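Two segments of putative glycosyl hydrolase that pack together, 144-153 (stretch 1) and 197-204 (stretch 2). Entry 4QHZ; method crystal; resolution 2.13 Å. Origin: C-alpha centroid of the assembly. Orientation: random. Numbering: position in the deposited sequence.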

# COMPACT_ATOMS: atom_id res chain seq x y z
N GLN C 144 13.08 -11.80 -18.24
CA GLN C 144 13.51 -10.99 -19.36
C GLN C 144 13.85 -9.57 -18.90
O GLN C 144 13.79 -9.26 -17.71
CB GLN C 144 12.47 -11.00 -20.49
CG GLN C 144 11.26 -10.09 -20.32
CD GLN C 144 10.28 -10.25 -21.47
OE1 GLN C 144 9.78 -11.35 -21.72
NE2 GLN C 144 10.02 -9.17 -22.18
N THR C 145 14.24 -8.72 -19.84
CA THR C 145 14.73 -7.38 -19.55
C THR C 145 13.74 -6.59 -18.70
O THR C 145 12.56 -6.52 -19.02
CB THR C 145 14.99 -6.61 -20.85
OG1 THR C 145 15.81 -7.41 -21.72
CG2 THR C 145 15.68 -5.29 -20.56
N GLY C 146 14.23 -5.98 -17.63
CA GLY C 146 13.40 -5.15 -16.76
C GLY C 146 12.53 -5.92 -15.77
O GLY C 146 11.79 -5.31 -15.00
N SER C 147 12.64 -7.24 -15.78
CA SER C 147 11.99 -8.04 -14.76
C SER C 147 12.67 -7.79 -13.43
O SER C 147 13.84 -7.40 -13.40
CB SER C 147 12.06 -9.54 -15.11
OG SER C 147 13.39 -10.03 -15.12
N ILE C 148 11.91 -7.95 -12.35
CA ILE C 148 12.52 -8.21 -11.05
C ILE C 148 12.74 -9.72 -11.11
O ILE C 148 11.79 -10.50 -11.08
CB ILE C 148 11.64 -7.79 -9.86
CG1 ILE C 148 11.20 -6.33 -9.98
CG2 ILE C 148 12.38 -8.00 -8.55
CD1 ILE C 148 12.31 -5.36 -10.35
N TYR C 149 14.01 -10.11 -11.24
CA TYR C 149 14.38 -11.41 -11.80
C TYR C 149 13.62 -12.58 -11.17
O TYR C 149 13.75 -12.86 -9.98
CB TYR C 149 15.89 -11.62 -11.70
CG TYR C 149 16.36 -12.90 -12.34
CD1 TYR C 149 16.35 -13.06 -13.72
CD2 TYR C 149 16.80 -13.96 -11.55
CE1 TYR C 149 16.77 -14.24 -14.31
CE2 TYR C 149 17.23 -15.13 -12.13
CZ TYR C 149 17.21 -15.27 -13.50
OH TYR C 149 17.63 -16.44 -14.07
N LYS C 150 12.82 -13.24 -12.02
CA LYS C 150 12.02 -14.44 -11.67
C LYS C 150 10.92 -14.20 -10.64
O LYS C 150 10.42 -15.15 -10.03
CB LYS C 150 12.94 -15.60 -11.24
CG LYS C 150 13.63 -16.28 -12.40
CD LYS C 150 14.23 -17.62 -12.00
CE LYS C 150 14.73 -18.39 -13.22
NZ LYS C 150 15.05 -19.81 -12.87
N GLN C 151 10.53 -12.94 -10.44
CA GLN C 151 9.43 -12.61 -9.54
C GLN C 151 8.32 -11.88 -10.27
O GLN C 151 7.17 -12.28 -10.18
CB GLN C 151 9.92 -11.73 -8.40
CG GLN C 151 10.82 -12.43 -7.41
CD GLN C 151 11.30 -11.52 -6.30
OE1 GLN C 151 10.64 -10.52 -5.98
NE2 GLN C 151 12.43 -11.85 -5.69
N SER C 152 8.68 -10.81 -10.98
CA SER C 152 7.72 -9.90 -11.58
C SER C 152 8.03 -9.67 -13.05
O SER C 152 9.07 -9.12 -13.40
CB SER C 152 7.74 -8.57 -10.84
OG SER C 152 7.41 -8.75 -9.48
N ILE C 153 7.09 -10.09 -13.90
CA ILE C 153 7.18 -9.93 -15.34
C ILE C 153 7.05 -8.45 -15.69
O ILE C 153 6.17 -7.77 -15.16
CB ILE C 153 6.08 -10.74 -16.05
CG1 ILE C 153 6.20 -12.23 -15.71
CG2 ILE C 153 6.15 -10.55 -17.55
CD1 ILE C 153 4.93 -13.01 -15.98
N VAL C 197 7.18 2.52 -18.79
CA VAL C 197 7.10 1.90 -17.47
C VAL C 197 7.06 0.38 -17.61
O VAL C 197 6.16 -0.17 -18.25
CB VAL C 197 5.86 2.33 -16.67
CG1 VAL C 197 5.85 1.65 -15.30
CG2 VAL C 197 5.83 3.83 -16.47
N LEU C 198 8.02 -0.28 -16.97
CA LEU C 198 8.14 -1.74 -16.99
C LEU C 198 7.75 -2.37 -15.65
O LEU C 198 7.23 -3.49 -15.62
CB LEU C 198 9.57 -2.13 -17.38
CG LEU C 198 9.80 -2.53 -18.84
CD1 LEU C 198 9.25 -1.52 -19.84
CD2 LEU C 198 11.30 -2.75 -19.08
N GLN C 199 8.04 -1.67 -14.56
CA GLN C 199 7.60 -2.06 -13.23
C GLN C 199 6.92 -0.85 -12.62
O GLN C 199 7.55 0.20 -12.44
CB GLN C 199 8.76 -2.51 -12.35
CG GLN C 199 9.52 -3.71 -12.90
CD GLN C 199 8.74 -5.01 -12.85
OE1 GLN C 199 7.75 -5.14 -12.12
NE2 GLN C 199 9.20 -6.00 -13.61
N ASN C 200 5.64 -1.00 -12.29
CA ASN C 200 4.86 0.08 -11.71
C ASN C 200 4.63 -0.13 -10.21
O ASN C 200 3.66 -0.76 -9.81
CB ASN C 200 3.52 0.20 -12.45
CG ASN C 200 2.71 1.40 -12.00
OD1 ASN C 200 3.11 2.12 -11.10
ND2 ASN C 200 1.57 1.61 -12.65
N HIS C 201 5.52 0.43 -9.40
CA HIS C 201 5.46 0.27 -7.95
C HIS C 201 5.29 -1.20 -7.58
O HIS C 201 4.35 -1.57 -6.87
CB HIS C 201 4.35 1.13 -7.34
CG HIS C 201 4.48 1.32 -5.87
ND1 HIS C 201 5.41 2.17 -5.31
CD2 HIS C 201 3.79 0.79 -4.83
CE1 HIS C 201 5.31 2.14 -3.99
NE2 HIS C 201 4.33 1.31 -3.68
N THR C 202 6.22 -2.02 -8.06
CA THR C 202 6.19 -3.46 -7.87
C THR C 202 6.75 -3.83 -6.51
O THR C 202 7.79 -3.33 -6.10
CB THR C 202 7.01 -4.16 -8.97
OG1 THR C 202 6.43 -3.85 -10.24
CG2 THR C 202 7.03 -5.65 -8.78
N THR C 203 6.05 -4.71 -5.81
CA THR C 203 6.52 -5.21 -4.53
C THR C 203 7.54 -6.32 -4.76
O THR C 203 7.28 -7.25 -5.54
CB THR C 203 5.36 -5.73 -3.67
OG1 THR C 203 4.47 -4.64 -3.37
CG2 THR C 203 5.87 -6.33 -2.36
N ILE C 204 8.68 -6.22 -4.10
CA ILE C 204 9.72 -7.23 -4.18
C ILE C 204 9.48 -8.24 -3.06
O ILE C 204 9.26 -7.86 -1.91
CB ILE C 204 11.12 -6.59 -4.11
CG1 ILE C 204 11.34 -5.70 -5.33
CG2 ILE C 204 12.20 -7.66 -4.02
CD1 ILE C 204 12.62 -4.89 -5.32
O HOH W 1 9.11 -8.48 -7.40
O HOH W 2 5.17 -5.85 -13.36

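A single side-chain amide supplies both direct hydrogen bonds between these stretches. Gln 199 NE2 donates to Gly 146 O at 3.0 Å, with an N-H...acceptor angle of 167°, and to Ser 152 O at 3.1 Å, with an angle of 144°. Two acceptors for one NH2 group use both of its hydrogens. The carboxamide's other end is also engaged: Thr 202 OG1 donates to Gln 199 OE1 at 2.6 Å, and water 2 donates to the same OE1 at 2.9 Å and to Ile 153 O at 2.8 Å. These partners fix which end of the amide is nitrogen. With chi1 and chi2 both m, the side chain of Gln 199 reaches into stretch 1, which covers 84 Å² of the residue.

No backbone-to-backbone hydrogen bond joins the stretches; their CA atoms come nearest at Gly 146 and Leu 198, 6.3 Å apart, where stretch 2 is turning a corner through residues 198 to 201. The receiving backbone is folded by its own bonds. A type II turn runs from Gln 144 to Ser 147, closed by Ser 147 N to Gln 144 O (3.0 Å) and reinforced by Ser 147 OG to the same Gln 144 O (2.7 Å). Further on, Ile 148 N donates to Ser 152 O (3.2 Å), so that carbonyl accepts from both stretches.

Gly 146 sits at phi 80°, favourable to glycine, and its CA lies 3.9 Å from Leu 198 CD2. An ideal CB would fall 2.4 Å from that methyl carbon, a clash; the close approach therefore depends on the absent side chain.

Beyond the amide, the contact mixes apolar packing with water bridging. Ile 148 CG2 meets Ile 204 CG1 at 4.1 Å, while Ser 152 OG comes within 3.2 Å of Thr 202 CG2, a contact without a hydrogen bond. That hydroxyl instead donates to water 1 at 2.7 Å. The water in turn donates to Gln 151 OE1 and Thr 203 O, each at 2.9 Å, bridging the stretches.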